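Local coordinates for calcium-regulated actin-bundling protein (Dictyostelium discoideum, PDB 4X3N) that binds and bundles actin filaments under calcium control and may help shape and reorganise filopodia and pseudopodia during cell movement, at residues N51-Y65 with S271-E285. Sequence-based numbering, arbitrary orientation.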
ATOM      1  N   ASN A  51     -13.321 -14.111  24.010  1.00 22.07           N
ATOM      2  CA  ASN A  51     -13.140 -13.949  25.444  1.00 25.45           C
ATOM      3  C   ASN A  51     -13.962 -12.824  26.045  1.00 25.52           C
ATOM      4  O   ASN A  51     -14.441 -12.969  27.140  1.00 21.52           O
ATOM      5  CB  ASN A  51     -11.695 -13.643  25.805  1.00 25.57           C
ATOM      6  CG  ASN A  51     -10.821 -14.887  25.764  1.00 25.93           C
ATOM      7  OD1 ASN A  51     -11.314 -16.001  25.857  1.00 28.32           O
ATOM      8  ND2 ASN A  51      -9.528 -14.687  25.647  1.00 26.07           N
ATOM      9  N   ALA A  52     -14.044 -11.690  25.363  1.00 23.57           N
ATOM     10  CA  ALA A  52     -14.694 -10.530  25.915  1.00 23.96           C
ATOM     11  C   ALA A  52     -16.233 -10.726  25.923  1.00 24.65           C
ATOM     12  O   ALA A  52     -16.935 -10.301  26.837  1.00 22.10           O
ATOM     13  CB  ALA A  52     -14.351  -9.288  25.125  1.00 23.90           C
ATOM     14  N   TYR A  53     -16.738 -11.373  24.903  1.00 24.11           N
ATOM     15  CA  TYR A  53     -18.167 -11.418  24.723  1.00 22.58           C
ATOM     16  C   TYR A  53     -18.713 -12.843  24.844  1.00 23.75           C
ATOM     17  O   TYR A  53     -19.803 -13.147  24.338  1.00 22.51           O
ATOM     18  CB  TYR A  53     -18.511 -10.812  23.372  1.00 22.85           C
ATOM     19  CG  TYR A  53     -18.471  -9.330  23.348  1.00 22.30           C
ATOM     20  CD1 TYR A  53     -19.462  -8.575  23.951  1.00 20.62           C
ATOM     21  CD2 TYR A  53     -17.407  -8.659  22.728  1.00 21.10           C
ATOM     22  CE1 TYR A  53     -19.379  -7.192  23.948  1.00 19.82           C
ATOM     23  CE2 TYR A  53     -17.330  -7.290  22.675  1.00 22.33           C
ATOM     24  CZ  TYR A  53     -18.313  -6.537  23.292  1.00 20.63           C
ATOM     25  OH  TYR A  53     -18.183  -5.169  23.323  1.00 19.54           O
ATOM     26  N   TRP A  54     -17.989 -13.729  25.512  1.00 23.04           N
ATOM     27  CA  TRP A  54     -18.382 -15.135  25.541  1.00 24.48           C
ATOM     28  C   TRP A  54     -19.851 -15.312  26.054  1.00 25.32           C
ATOM     29  O   TRP A  54     -20.605 -16.135  25.516  1.00 26.33           O
ATOM     30  CB  TRP A  54     -17.373 -15.966  26.403  1.00 26.22           C
ATOM     31  CG  TRP A  54     -17.524 -17.420  26.180  1.00 26.08           C
ATOM     32  CD1 TRP A  54     -18.007 -18.360  27.077  1.00 27.70           C
ATOM     33  CD2 TRP A  54     -17.253 -18.117  24.975  1.00 24.80           C
ATOM     34  NE1 TRP A  54     -18.055 -19.575  26.474  1.00 28.02           N
ATOM     35  CE2 TRP A  54     -17.584 -19.459  25.187  1.00 26.25           C
ATOM     36  CE3 TRP A  54     -16.811 -17.723  23.710  1.00 25.84           C
ATOM     37  CZ2 TRP A  54     -17.448 -20.418  24.199  1.00 27.40           C
ATOM     38  CZ3 TRP A  54     -16.660 -18.686  22.725  1.00 27.63           C
ATOM     39  CH2 TRP A  54     -16.970 -20.010  22.965  1.00 27.46           C
ATOM     40  N   ALA A  55     -20.257 -14.515  27.042  1.00 24.38           N
ATOM     41  CA  ALA A  55     -21.569 -14.702  27.672  1.00 28.14           C
ATOM     42  C   ALA A  55     -22.611 -14.455  26.624  1.00 27.07           C
ATOM     43  O   ALA A  55     -23.611 -15.148  26.587  1.00 29.16           O
ATOM     44  CB  ALA A  55     -21.782 -13.776  28.849  1.00 31.29           C
ATOM     45  N   GLU A  56     -22.346 -13.509  25.742  1.00 23.65           N
ATOM     46  CA  GLU A  56     -23.300 -13.122  24.733  1.00 23.32           C
ATOM     47  C   GLU A  56     -23.190 -13.815  23.422  1.00 24.89           C
ATOM     48  O   GLU A  56     -24.157 -13.843  22.659  1.00 24.40           O
ATOM     49  CB  GLU A  56     -23.135 -11.626  24.451  1.00 25.95           C
ATOM     50  CG  GLU A  56     -23.413 -10.684  25.614  1.00 24.25           C
ATOM     51  CD  GLU A  56     -22.243 -10.516  26.554  1.00 24.67           C
ATOM     52  OE1 GLU A  56     -21.119 -11.011  26.298  1.00 23.72           O
ATOM     53  OE2 GLU A  56     -22.446  -9.801  27.546  1.00 24.55           O
ATOM     54  N   VAL A  57     -21.992 -14.298  23.058  1.00 23.04           N
ATOM     55  CA  VAL A  57     -21.762 -14.692  21.648  1.00 23.86           C
ATOM     56  C   VAL A  57     -21.356 -16.131  21.441  1.00 21.93           C
ATOM     57  O   VAL A  57     -21.276 -16.565  20.298  1.00 21.02           O
ATOM     58  CB  VAL A  57     -20.739 -13.737  20.920  1.00 22.82           C
ATOM     59  CG1 VAL A  57     -19.309 -14.142  21.149  1.00 22.22           C
ATOM     60  CG2 VAL A  57     -21.051 -13.637  19.426  1.00 25.01           C
ATOM     61  N   SER A  58     -21.224 -16.883  22.536  1.00 21.85           N
ATOM     62  CA  SER A  58     -20.661 -18.225  22.493  1.00 23.55           C
ATOM     63  C   SER A  58     -21.309 -19.130  21.444  1.00 21.74           C
ATOM     64  O   SER A  58     -20.644 -19.989  20.825  1.00 21.63           O
ATOM     65  CB  SER A  58     -20.768 -18.902  23.897  1.00 24.63           C
ATOM     66  OG  SER A  58     -22.114 -19.186  24.257  1.00 24.27           O
ATOM     67  N   LYS A  59     -22.607 -18.954  21.230  1.00 24.02           N
ATOM     68  CA  LYS A  59     -23.293 -19.837  20.275  1.00 24.03           C
ATOM     69  C   LYS A  59     -23.002 -19.539  18.821  1.00 24.65           C
ATOM     70  O   LYS A  59     -23.307 -20.386  17.943  1.00 25.97           O
ATOM     71  CB  LYS A  59     -24.789 -19.786  20.529  1.00 32.40           C
ATOM     72  CG  LYS A  59     -25.210 -20.300  21.916  1.00 39.87           C
ATOM     73  CD  LYS A  59     -26.648 -19.862  22.283  1.00 50.56           C
ATOM     74  CE  LYS A  59     -27.640 -20.213  21.163  1.00 54.83           C
ATOM     75  NZ  LYS A  59     -29.089 -20.259  21.520  1.00 57.05           N
ATOM     76  N   GLU A  60     -22.407 -18.367  18.536  1.00 21.42           N
ATOM     77  CA  GLU A  60     -21.947 -18.058  17.182  1.00 20.29           C
ATOM     78  C   GLU A  60     -20.508 -18.436  16.981  1.00 21.81           C
ATOM     79  O   GLU A  60     -19.979 -18.327  15.876  1.00 20.28           O
ATOM     80  CB  GLU A  60     -22.045 -16.588  16.901  1.00 21.26           C
ATOM     81  CG  GLU A  60     -23.391 -16.019  17.293  1.00 25.32           C
ATOM     82  CD  GLU A  60     -24.574 -16.678  16.595  1.00 26.15           C
ATOM     83  OE1 GLU A  60     -24.588 -16.689  15.333  1.00 29.69           O
ATOM     84  OE2 GLU A  60     -25.535 -17.092  17.327  1.00 27.36           O
ATOM     85  N   ALA A  61     -19.869 -18.899  18.027  1.00 24.82           N
ATOM     86  CA  ALA A  61     -18.454 -19.220  17.891  1.00 23.38           C
ATOM     87  C   ALA A  61     -18.172 -20.077  16.688  1.00 22.52           C
ATOM     88  O   ALA A  61     -17.265 -19.801  15.898  1.00 24.18           O
ATOM     89  CB  ALA A  61     -17.923 -19.861  19.165  1.00 22.04           C
ATOM     90  N   GLU A  62     -18.958 -21.093  16.480  1.00 21.70           N
ATOM     91  CA  GLU A  62     -18.760 -21.972  15.358  1.00 21.61           C
ATOM     92  C   GLU A  62     -18.818 -21.257  13.998  1.00 22.01           C
ATOM     93  O   GLU A  62     -18.055 -21.563  13.110  1.00 20.75           O
ATOM     94  CB  GLU A  62     -19.756 -23.136  15.386  1.00 21.38           C
ATOM     95  CG  GLU A  62     -19.595 -24.108  14.242  1.00 21.33           C
ATOM     96  CD  GLU A  62     -18.231 -24.775  14.227  1.00 24.33           C
ATOM     97  OE1 GLU A  62     -17.527 -24.837  15.260  1.00 24.05           O
ATOM     98  OE2 GLU A  62     -17.806 -25.176  13.132  1.00 23.99           O
ATOM     99  N   PHE A  63     -19.725 -20.312  13.852  1.00 22.37           N
ATOM    100  CA  PHE A  63     -19.769 -19.574  12.638  1.00 24.49           C
ATOM    101  C   PHE A  63     -18.535 -18.675  12.501  1.00 20.61           C
ATOM    102  O   PHE A  63     -17.964 -18.495  11.433  1.00 23.57           O
ATOM    103  CB  PHE A  63     -21.008 -18.704  12.674  1.00 24.45           C
ATOM    104  CG  PHE A  63     -21.246 -17.966  11.417  1.00 28.18           C
ATOM    105  CD1 PHE A  63     -20.603 -16.737  11.172  1.00 28.55           C
ATOM    106  CD2 PHE A  63     -22.168 -18.444  10.478  1.00 26.48           C
ATOM    107  CE1 PHE A  63     -20.841 -16.052   9.989  1.00 30.76           C
ATOM    108  CE2 PHE A  63     -22.417 -17.743   9.303  1.00 27.55           C
ATOM    109  CZ  PHE A  63     -21.735 -16.569   9.030  1.00 28.71           C
ATOM    110  N   ILE A  64     -18.130 -18.112  13.599  1.00 20.48           N
ATOM    111  CA  ILE A  64     -17.010 -17.162  13.587  1.00 21.05           C
ATOM    112  C   ILE A  64     -15.797 -17.917  13.100  1.00 20.86           C
ATOM    113  O   ILE A  64     -15.001 -17.430  12.279  1.00 23.76           O
ATOM    114  CB  ILE A  64     -16.822 -16.517  14.956  1.00 21.12           C
ATOM    115  CG1 ILE A  64     -17.907 -15.471  15.189  1.00 21.22           C
ATOM    116  CG2 ILE A  64     -15.421 -15.814  15.039  1.00 20.98           C
ATOM    117  CD1 ILE A  64     -18.120 -15.133  16.620  1.00 20.66           C
ATOM    118  N   TYR A  65     -15.677 -19.138  13.595  1.00 20.28           N
ATOM    119  CA  TYR A  65     -14.545 -20.011  13.281  1.00 21.91           C
ATOM    120  C   TYR A  65     -14.560 -20.579  11.897  1.00 24.35           C
ATOM    121  O   TYR A  65     -13.565 -20.458  11.127  1.00 23.81           O
ATOM    122  CB  TYR A  65     -14.475 -21.158  14.309  1.00 21.38           C
ATOM    123  CG  TYR A  65     -13.293 -22.074  14.095  1.00 20.42           C
ATOM    124  CD1 TYR A  65     -13.412 -23.192  13.253  1.00 21.56           C
ATOM    125  CD2 TYR A  65     -12.078 -21.845  14.734  1.00 22.36           C
ATOM    126  CE1 TYR A  65     -12.330 -24.044  13.053  1.00 22.01           C
ATOM    127  CE2 TYR A  65     -11.001 -22.688  14.521  1.00 24.52           C
ATOM    128  CZ  TYR A  65     -11.151 -23.782  13.681  1.00 23.46           C
ATOM    129  OH  TYR A  65     -10.072 -24.626  13.489  1.00 28.88           O
ATOM    130  N   SER A 271     -14.028 -15.663  30.093  1.00 48.28           N
ATOM    131  CA  SER A 271     -12.842 -14.875  30.508  1.00 43.15           C
ATOM    132  C   SER A 271     -11.651 -15.347  29.740  1.00 36.17           C
ATOM    133  O   SER A 271     -11.084 -14.524  29.058  1.00 35.28           O
ATOM    134  CB  SER A 271     -12.510 -14.912  31.999  1.00 46.62           C
ATOM    135  OG  SER A 271     -11.634 -13.816  32.254  1.00 52.01           O
ATOM    136  N   SER A 272     -11.269 -16.628  29.894  1.00 30.58           N
ATOM    137  CA  SER A 272     -10.504 -17.386  28.911  1.00 30.30           C
ATOM    138  C   SER A 272     -11.353 -18.367  28.127  1.00 29.50           C
ATOM    139  O   SER A 272     -10.835 -19.179  27.340  1.00 25.51           O
ATOM    140  CB  SER A 272      -9.353 -18.128  29.607  1.00 33.17           C
ATOM    141  OG  SER A 272      -8.504 -17.146  30.194  1.00 32.49           O
ATOM    142  N   ALA A 273     -12.668 -18.306  28.296  1.00 25.47           N
ATOM    143  CA  ALA A 273     -13.516 -19.309  27.664  1.00 26.78           C
ATOM    144  C   ALA A 273     -13.399 -19.324  26.168  1.00 22.38           C
ATOM    145  O   ALA A 273     -13.476 -20.361  25.550  1.00 22.64           O
ATOM    146  CB  ALA A 273     -14.989 -19.120  28.054  1.00 27.19           C
ATOM    147  N   GLY A 274     -13.248 -18.183  25.555  1.00 25.86           N
ATOM    148  CA  GLY A 274     -13.184 -18.166  24.094  1.00 25.68           C
ATOM    149  C   GLY A 274     -11.864 -18.830  23.646  1.00 23.84           C
ATOM    150  O   GLY A 274     -11.807 -19.574  22.664  1.00 22.82           O
ATOM    151  N   ALA A 275     -10.801 -18.517  24.357  1.00 21.42           N
ATOM    152  CA  ALA A 275      -9.498 -19.057  23.990  1.00 23.78           C
ATOM    153  C   ALA A 275      -9.520 -20.533  24.161  1.00 22.42           C
ATOM    154  O   ALA A 275      -8.983 -21.240  23.342  1.00 24.98           O
ATOM    155  CB  ALA A 275      -8.423 -18.456  24.854  1.00 24.34           C
ATOM    156  N   ILE A 276     -10.222 -21.009  25.203  1.00 23.75           N
ATOM    157  CA  ILE A 276     -10.306 -22.434  25.472  1.00 24.14           C
ATOM    158  C   ILE A 276     -11.103 -23.066  24.388  1.00 21.51           C
ATOM    159  O   ILE A 276     -10.655 -24.014  23.779  1.00 21.86           O
ATOM    160  CB  ILE A 276     -10.837 -22.757  26.903  1.00 24.14           C
ATOM    161  CG1 ILE A 276      -9.906 -22.239  28.000  1.00 25.21           C
ATOM    162  CG2 ILE A 276     -11.089 -24.245  27.041  1.00 27.05           C
ATOM    163  CD1 ILE A 276      -8.461 -22.689  27.879  1.00 28.87           C
ATOM    164  N   TRP A 277     -12.263 -22.503  24.051  1.00 23.01           N
ATOM    165  CA  TRP A 277     -13.065 -23.068  22.975  1.00 21.39           C
ATOM    166  C   TRP A 277     -12.273 -23.093  21.627  1.00 21.42           C
ATOM    167  O   TRP A 277     -12.316 -24.063  20.869  1.00 20.30           O
ATOM    168  CB  TRP A 277     -14.379 -22.257  22.815  1.00 25.88           C
ATOM    169  CG  TRP A 277     -15.297 -22.794  21.705  1.00 24.05           C
ATOM    170  CD1 TRP A 277     -16.368 -23.666  21.855  1.00 28.36           C
ATOM    171  CD2 TRP A 277     -15.226 -22.509  20.305  1.00 26.85           C
ATOM    172  NE1 TRP A 277     -16.950 -23.917  20.638  1.00 27.66           N
ATOM    173  CE2 TRP A 277     -16.260 -23.243  19.669  1.00 26.98           C
ATOM    174  CE3 TRP A 277     -14.373 -21.729  19.518  1.00 24.03           C
ATOM    175  CZ2 TRP A 277     -16.454 -23.214  18.284  1.00 28.41           C
ATOM    176  CZ3 TRP A 277     -14.575 -21.687  18.148  1.00 24.39           C
ATOM    177  CH2 TRP A 277     -15.613 -22.431  17.543  1.00 26.91           C
ATOM    178  N   TRP A 278     -11.563 -22.002  21.314  1.00 22.29           N
ATOM    179  CA  TRP A 278     -10.922 -21.891  19.979  1.00 23.45           C
ATOM    180  C   TRP A 278      -9.831 -22.924  19.841  1.00 23.73           C
ATOM    181  O   TRP A 278      -9.711 -23.617  18.847  1.00 23.85           O
ATOM    182  CB  TRP A 278     -10.307 -20.491  19.818  1.00 22.31           C
ATOM    183  CG  TRP A 278      -9.818 -20.209  18.444  1.00 24.81           C
ATOM    184  CD1 TRP A 278      -8.561 -20.512  17.923  1.00 22.86           C
ATOM    185  CD2 TRP A 278     -10.529 -19.558  17.393  1.00 22.34           C
ATOM    186  NE1 TRP A 278      -8.466 -20.054  16.671  1.00 25.35           N
ATOM    187  CE2 TRP A 278      -9.657 -19.473  16.300  1.00 24.51           C
ATOM    188  CE3 TRP A 278     -11.812 -19.003  17.274  1.00 22.72           C
ATOM    189  CZ2 TRP A 278     -10.045 -18.898  15.080  1.00 23.14           C
ATOM    190  CZ3 TRP A 278     -12.187 -18.416  16.060  1.00 20.32           C
ATOM    191  CH2 TRP A 278     -11.311 -18.347  15.004  1.00 22.49           C
ATOM    192  N   MET A 279      -9.024 -23.019  20.876  1.00 25.77           N
ATOM    193  CA  MET A 279      -7.907 -23.959  20.821  1.00 27.40           C
ATOM    194  C   MET A 279      -8.366 -25.385  20.710  1.00 23.12           C
ATOM    195  O   MET A 279      -7.815 -26.157  19.964  1.00 25.42           O
ATOM    196  CB  MET A 279      -7.021 -23.773  22.054  1.00 29.35           C
ATOM    197  CG  MET A 279      -6.185 -22.518  21.952  1.00 33.46           C
ATOM    198  SD  MET A 279      -4.914 -22.415  23.226  1.00 37.32           S
ATOM    199  CE  MET A 279      -5.862 -22.825  24.739  1.00 36.36           C
ATOM    200  N   ASN A 280      -9.421 -25.741  21.423  1.00 25.37           N
ATOM    201  CA  ASN A 280     -10.019 -27.100  21.274  1.00 23.30           C
ATOM    202  C   ASN A 280     -10.595 -27.309  19.929  1.00 24.47           C
ATOM    203  O   ASN A 280     -10.366 -28.313  19.303  1.00 25.79           O
ATOM    204  CB  ASN A 280     -11.034 -27.376  22.388  1.00 25.20           C
ATOM    205  CG  ASN A 280     -10.351 -27.784  23.716  1.00 25.62           C
ATOM    206  OD1 ASN A 280     -10.020 -28.928  23.901  1.00 30.19           O
ATOM    207  ND2 ASN A 280     -10.117 -26.843  24.601  1.00 23.68           N
ATOM    208  N   ARG A 281     -11.371 -26.356  19.446  1.00 26.98           N
ATOM    209  CA  ARG A 281     -11.830 -26.452  18.068  1.00 26.78           C
ATOM    210  C   ARG A 281     -10.744 -26.667  17.027  1.00 25.94           C
ATOM    211  O   ARG A 281     -10.881 -27.448  16.066  1.00 25.57           O
ATOM    212  CB  ARG A 281     -12.584 -25.167  17.713  1.00 27.03           C
ATOM    213  CG  ARG A 281     -13.290 -25.219  16.386  1.00 26.23           C
ATOM    214  CD  ARG A 281     -14.411 -26.251  16.429  1.00 29.67           C
ATOM    215  NE  ARG A 281     -15.114 -26.282  15.160  1.00 28.08           N
ATOM    216  CZ  ARG A 281     -14.655 -26.866  14.047  1.00 33.29           C
ATOM    217  NH1 ARG A 281     -13.485 -27.486  14.037  1.00 34.32           N
ATOM    218  NH2 ARG A 281     -15.381 -26.812  12.911  1.00 30.11           N
ATOM    219  N   ASP A 282      -9.665 -25.930  17.198  1.00 28.55           N
ATOM    220  CA  ASP A 282      -8.588 -25.918  16.216  1.00 26.17           C
ATOM    221  C   ASP A 282      -7.812 -27.240  16.269  1.00 26.49           C
ATOM    222  O   ASP A 282      -7.537 -27.876  15.244  1.00 25.36           O
ATOM    223  CB  ASP A 282      -7.732 -24.724  16.545  1.00 25.92           C
ATOM    224  CG  ASP A 282      -6.789 -24.382  15.451  1.00 33.32           C
ATOM    225  OD1 ASP A 282      -7.295 -24.181  14.333  1.00 37.59           O
ATOM    226  OD2 ASP A 282      -5.576 -24.264  15.717  1.00 33.12           O
ATOM    227  N   LEU A 283      -7.512 -27.679  17.489  1.00 25.48           N
ATOM    228  CA  LEU A 283      -6.953 -29.015  17.723  1.00 25.66           C
ATOM    229  C   LEU A 283      -7.799 -30.066  17.092  1.00 27.99           C
ATOM    230  O   LEU A 283      -7.295 -30.926  16.402  1.00 28.70           O
ATOM    231  CB  LEU A 283      -6.887 -29.324  19.191  1.00 26.20           C
ATOM    232  CG  LEU A 283      -6.324 -30.682  19.591  1.00 26.51           C
ATOM    233  CD1 LEU A 283      -4.813 -30.762  19.282  1.00 29.35           C
ATOM    234  CD2 LEU A 283      -6.620 -30.906  21.090  1.00 30.14           C
ATOM    235  N   GLU A 284      -9.100 -29.992  17.333  1.00 30.34           N
ATOM    236  CA  GLU A 284     -10.033 -30.949  16.721  1.00 31.43           C
ATOM    237  C   GLU A 284      -9.872 -31.001  15.187  1.00 26.60           C
ATOM    238  O   GLU A 284      -9.710 -32.073  14.606  1.00 27.66           O
ATOM    239  CB  GLU A 284     -11.454 -30.534  17.163  1.00 38.15           C
ATOM    240  CG  GLU A 284     -12.632 -31.253  16.522  1.00 40.07           C
ATOM    241  CD  GLU A 284     -14.000 -30.559  16.825  1.00 43.01           C
ATOM    242  OE1 GLU A 284     -14.924 -30.684  16.004  1.00 45.37           O
ATOM    243  OE2 GLU A 284     -14.176 -29.877  17.866  1.00 43.17           O
ATOM    244  N   GLU A 285      -9.909 -29.837  14.543  1.00 27.47           N
ATOM    245  CA  GLU A 285      -9.737 -29.697  13.090  1.00 31.66           C
ATOM    246  C   GLU A 285      -8.410 -30.310  12.645  1.00 29.77           C
ATOM    247  O   GLU A 285      -8.328 -31.150  11.734  1.00 26.89           O
ATOM    248  CB  GLU A 285      -9.768 -28.198  12.712  1.00 35.74           C
ATOM    249  CG  GLU A 285      -9.989 -27.884  11.233  1.00 41.93           C
ATOM    250  CD  GLU A 285     -11.316 -28.387  10.747  1.00 46.55           C
ATOM    251  OE1 GLU A 285     -12.211 -28.544  11.597  1.00 51.58           O
ATOM    252  OE2 GLU A 285     -11.460 -28.650   9.531  1.00 47.58           O
TER
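Tyr65 sits as a knob among Trp278, Arg281, Asp282 and Glu285, and Trp277 among Trp54, Ala61, Glu62 and Tyr65, in an aromatic cluster joining helix 273-290 to helices 42-57 and 61-79. With CG anti to the backbone N (chi1 -177°), the Tyr65 ring reaches helix 273-290, where its edge meets the face of Trp278, Tyr65 CD2 3.6 Å from Trp278 CH2. Trp277 points its edge at the Tyr65 face, offset, while Ala61 CB sits over its six-membered ring, 3.6 Å from the centroid. Trp54 lies across Trp277 with planes at 48° and takes Ala273 CB over its five-membered ring. Arg281 runs its CG over the centre of the Tyr65 ring, then grips Glu62 side-on: NE to OE1 at 2.8 Å and NH2 to OE2 at 2.9 Å, carboxylate and guanidinium nearly coplanar. Arg281 NH1 makes a second salt bridge, to Glu285 OE1, and Ser66 OG is hydrogen-bonded to Glu62 OE2. A leucine in place of Arg281 would probably leave Glu62 and Glu285 without their positive partner. Near the helix start Asn51 OD1 accepts the Ala275 N-H at 3.0 Å; further along, Tyr65 OH donates to the anti lone pair of Asp282 OD1 at 2.9 Å.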